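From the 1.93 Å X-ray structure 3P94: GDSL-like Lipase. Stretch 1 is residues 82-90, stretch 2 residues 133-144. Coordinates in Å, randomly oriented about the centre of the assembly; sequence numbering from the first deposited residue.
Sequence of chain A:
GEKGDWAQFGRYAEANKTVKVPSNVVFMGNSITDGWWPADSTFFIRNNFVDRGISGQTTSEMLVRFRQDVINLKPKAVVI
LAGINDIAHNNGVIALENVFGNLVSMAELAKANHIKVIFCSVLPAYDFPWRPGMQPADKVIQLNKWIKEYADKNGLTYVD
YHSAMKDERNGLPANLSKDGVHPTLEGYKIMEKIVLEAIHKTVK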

# COMPACT_ATOMS: atom_id res chain seq x y z
N ALA A 82 1.38 -2.37 0.44
CA ALA A 82 1.60 -3.32 -0.66
C ALA A 82 2.07 -4.68 -0.17
O ALA A 82 2.64 -4.79 0.91
CB ALA A 82 2.65 -2.74 -1.60
N GLY A 83 1.84 -5.70 -1.00
CA GLY A 83 2.27 -7.06 -0.71
C GLY A 83 1.20 -8.12 -0.77
O GLY A 83 1.52 -9.29 -1.00
N ILE A 84 -0.09 -7.75 -0.54
CA ILE A 84 -1.16 -8.75 -0.54
C ILE A 84 -1.32 -9.42 -1.92
O ILE A 84 -1.56 -10.63 -1.97
CB ILE A 84 -2.52 -8.21 0.02
CG1 ILE A 84 -3.46 -9.37 0.40
CG2 ILE A 84 -3.24 -7.27 -0.97
CD1 ILE A 84 -2.98 -10.30 1.50
N ASN A 85 -1.18 -8.66 -3.02
CA ASN A 85 -1.34 -9.27 -4.35
C ASN A 85 -0.13 -10.15 -4.71
O ASN A 85 -0.29 -11.09 -5.48
CB ASN A 85 -1.64 -8.24 -5.41
CG ASN A 85 -2.99 -7.59 -5.18
OD1 ASN A 85 -4.00 -8.24 -4.90
ND2 ASN A 85 -3.02 -6.29 -5.27
N ASP A 86 1.03 -9.91 -4.08
CA ASP A 86 2.21 -10.78 -4.23
C ASP A 86 1.93 -12.13 -3.54
O ASP A 86 2.30 -13.17 -4.07
CB ASP A 86 3.44 -10.15 -3.57
CG ASP A 86 3.91 -8.85 -4.16
OD1 ASP A 86 3.22 -7.82 -3.95
OD2 ASP A 86 4.98 -8.84 -4.82
N ILE A 87 1.26 -12.08 -2.37
CA ILE A 87 0.87 -13.28 -1.60
C ILE A 87 -0.18 -14.07 -2.41
O ILE A 87 -0.16 -15.30 -2.42
CB ILE A 87 0.40 -12.90 -0.15
CG1 ILE A 87 1.58 -12.30 0.66
CG2 ILE A 87 -0.20 -14.12 0.61
CD1 ILE A 87 1.24 -11.64 2.03
N ALA A 88 -1.04 -13.35 -3.16
CA ALA A 88 -2.05 -13.97 -4.03
C ALA A 88 -1.45 -14.44 -5.38
O ALA A 88 -2.17 -15.07 -6.18
CB ALA A 88 -3.19 -13.00 -4.27
N HIS A 89 -0.15 -14.15 -5.63
CA HIS A 89 0.60 -14.48 -6.85
C HIS A 89 -0.03 -13.84 -8.11
O HIS A 89 -0.07 -14.47 -9.17
CB HIS A 89 0.74 -16.00 -7.07
CG HIS A 89 1.53 -16.75 -6.05
ND1 HIS A 89 2.30 -16.11 -5.08
CD2 HIS A 89 1.64 -18.07 -5.89
CE1 HIS A 89 2.83 -17.08 -4.35
NE2 HIS A 89 2.44 -18.27 -4.80
N ASN A 90 -0.48 -12.57 -8.00
CA ASN A 90 -1.09 -11.86 -9.14
C ASN A 90 -0.10 -11.71 -10.31
O ASN A 90 -0.53 -11.73 -11.46
CB ASN A 90 -1.61 -10.49 -8.73
CG ASN A 90 -2.96 -10.51 -8.08
OD1 ASN A 90 -3.42 -11.54 -7.58
ND2 ASN A 90 -3.61 -9.37 -8.04
N GLY A 133 -7.63 -21.26 -1.59
CA GLY A 133 -6.67 -22.18 -0.98
C GLY A 133 -5.24 -21.70 -0.86
O GLY A 133 -4.33 -22.52 -0.80
N MSE A 134 -4.99 -20.39 -0.85
CA MSE A 134 -3.63 -19.85 -0.67
C MSE A 134 -3.18 -19.61 0.78
O MSE A 134 -2.06 -19.23 0.97
CB MSE A 134 -3.42 -18.53 -1.42
CG MSE A 134 -4.01 -18.55 -2.78
SE MSE A 134 -2.78 -18.05 -4.11
CE MSE A 134 -1.41 -19.19 -3.73
N GLN A 135 -4.08 -19.80 1.73
CA GLN A 135 -3.81 -19.64 3.16
C GLN A 135 -2.95 -18.37 3.46
O GLN A 135 -1.83 -18.47 3.96
CB GLN A 135 -3.16 -20.92 3.71
CG GLN A 135 -4.03 -22.14 3.43
CD GLN A 135 -3.66 -23.29 4.31
OE1 GLN A 135 -2.88 -24.16 3.93
NE2 GLN A 135 -4.26 -23.35 5.48
N PRO A 136 -3.46 -17.16 3.15
CA PRO A 136 -2.62 -15.95 3.31
C PRO A 136 -2.37 -15.43 4.73
O PRO A 136 -1.42 -14.66 4.89
CB PRO A 136 -3.40 -14.88 2.55
CG PRO A 136 -4.82 -15.34 2.60
CD PRO A 136 -4.75 -16.83 2.50
N ALA A 137 -3.23 -15.78 5.73
CA ALA A 137 -3.18 -15.22 7.10
C ALA A 137 -1.78 -15.15 7.72
O ALA A 137 -1.36 -14.06 8.13
CB ALA A 137 -4.12 -15.97 8.03
N ASP A 138 -1.05 -16.27 7.78
CA ASP A 138 0.28 -16.32 8.41
C ASP A 138 1.36 -15.69 7.54
O ASP A 138 2.37 -15.24 8.09
CB ASP A 138 0.67 -17.76 8.76
CG ASP A 138 -0.18 -18.39 9.84
OD1 ASP A 138 -0.84 -17.64 10.61
OD2 ASP A 138 -0.15 -19.63 9.97
N LYS A 139 1.15 -15.66 6.21
CA LYS A 139 2.09 -15.04 5.25
C LYS A 139 2.07 -13.53 5.45
O LYS A 139 3.13 -12.90 5.51
CB LYS A 139 1.73 -15.43 3.80
CG LYS A 139 1.94 -16.92 3.53
CD LYS A 139 1.27 -17.39 2.26
CE LYS A 139 1.39 -18.88 2.07
NZ LYS A 139 0.42 -19.64 2.91
N VAL A 140 0.85 -12.96 5.64
CA VAL A 140 0.65 -11.53 5.94
C VAL A 140 1.39 -11.18 7.25
O VAL A 140 2.11 -10.18 7.29
CB VAL A 140 -0.86 -11.18 6.02
CG1 VAL A 140 -1.08 -9.79 6.63
CG2 VAL A 140 -1.52 -11.27 4.64
N ILE A 141 1.23 -12.02 8.29
CA ILE A 141 1.87 -11.81 9.59
C ILE A 141 3.40 -11.86 9.45
O ILE A 141 4.06 -11.00 10.01
CB ILE A 141 1.31 -12.80 10.67
CG1 ILE A 141 -0.12 -12.36 11.09
CG2 ILE A 141 2.23 -12.91 11.90
CD1 ILE A 141 -0.98 -13.47 11.59
N GLN A 142 3.94 -12.83 8.68
CA GLN A 142 5.40 -12.95 8.49
C GLN A 142 5.96 -11.72 7.76
O GLN A 142 6.96 -11.14 8.22
CB GLN A 142 5.78 -14.24 7.73
CG GLN A 142 7.29 -14.39 7.47
CD GLN A 142 8.10 -14.48 8.74
OE1 GLN A 142 8.24 -15.55 9.32
NE2 GLN A 142 8.63 -13.37 9.22
N LEU A 143 5.31 -11.31 6.66
CA LEU A 143 5.73 -10.13 5.90
C LEU A 143 5.70 -8.89 6.78
O LEU A 143 6.65 -8.12 6.74
CB LEU A 143 4.85 -9.95 4.64
CG LEU A 143 5.18 -8.75 3.71
CD1 LEU A 143 6.68 -8.73 3.27
CD2 LEU A 143 4.31 -8.78 2.49
N ASN A 144 4.63 -8.71 7.60
CA ASN A 144 4.49 -7.56 8.49
C ASN A 144 5.58 -7.51 9.55
O ASN A 144 6.01 -6.43 9.91
CB ASN A 144 3.12 -7.52 9.15
CG ASN A 144 2.02 -7.05 8.22
OD1 ASN A 144 2.29 -6.50 7.15
ND2 ASN A 144 0.77 -7.23 8.63

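The contact between these two stretches is a matter of shape. No hydrogen bond crosses it; a short helical turn, 84-87, lies against a longer helix and the loop that leads into it. Together they bury 394 Å², both sides summed, and the contacts are chiefly between apolar side chains, with a selenium against two carbonyl oxygens at one end.

The principal bump is I87. Its CA-to-CB bond points toward the other stretch, and with chi1 at m and chi2 at t the side chain spreads two methyls over different but overlapping parts of the opposing surface, both of them close to K139. I87 CG2 meets the ring of P136, 3.8 Å from P136 CB, and the aliphatic stem of K139, 3.9 Å from K139 CD. I87 CD1 reaches further along the helix, 3.8 Å from V140 CG2 and 4.2 Å from L143 CD2. The hollow is therefore made by K139, V140 and L143, spaced one and three apart as on one helix face, with P136 beside them. A beta-branched isoleucine suits this site because its two arms together fill the pocket. I87 has 112 Å² covered by the other stretch, more than any other residue here.

I84, one turn earlier, adds a smaller knob. Its CA-to-CB bond runs sideways, but the t, p rotamer brings the end of the chain nearer, and I84 CD1 lies 3.6 Å from V140 CG2. That one valine methyl thus touches both isoleucines.

At G83 the rule is absence. The leucine side chain comes close to the G83 backbone here, L143 CD2 lying 4.2 Å from G83 CA, although the CA atoms of G83 and L143 are 8.1 Å apart. A CB in ideal position on G83 would fall 2.8 Å from L143 CD2. The phi/psi of 125/-26 would also jam a CB against the preceding carbonyl, so glycine is called for twice over. The leucine, with chi1 at t and chi2 at p, uses the space left free. G83 stands at the N-cap position, and G83 O accepts a backbone bond of the turn from I87 N at 3.1 Å.

The other end is closed by M134, present as selenomethionine. Its CA-to-CB bond points toward the first stretch and the chain then bends, chi2 lying between wells, so that M134 SE sits 3.7 Å from A88 O and 4.2 Å from I87 O, against the end of the short helix. M134 CE continues to H89, 3.9 Å from H89 CD2, and M134 SE lies 5.1 Å from the centroid of the H89 ring in an oblique sulfur-aromatic arrangement. A flexible, polarizable chain fits this irregular corner well. The imidazole is steadied from its own side: H89 ND1 donates to D86 O at 3.1 Å, while the positive phi of H89 ends the turn in a Schellman motif.

K139 combines two roles. Its methylenes help wall the I87 pocket, then the chain leads away, and K139 NZ donates to Q135 O at 2.7 Å and M134 O at 3.2 Å. The charge is thus kept off the apolar patch and spent on tying the incoming loop to the helix.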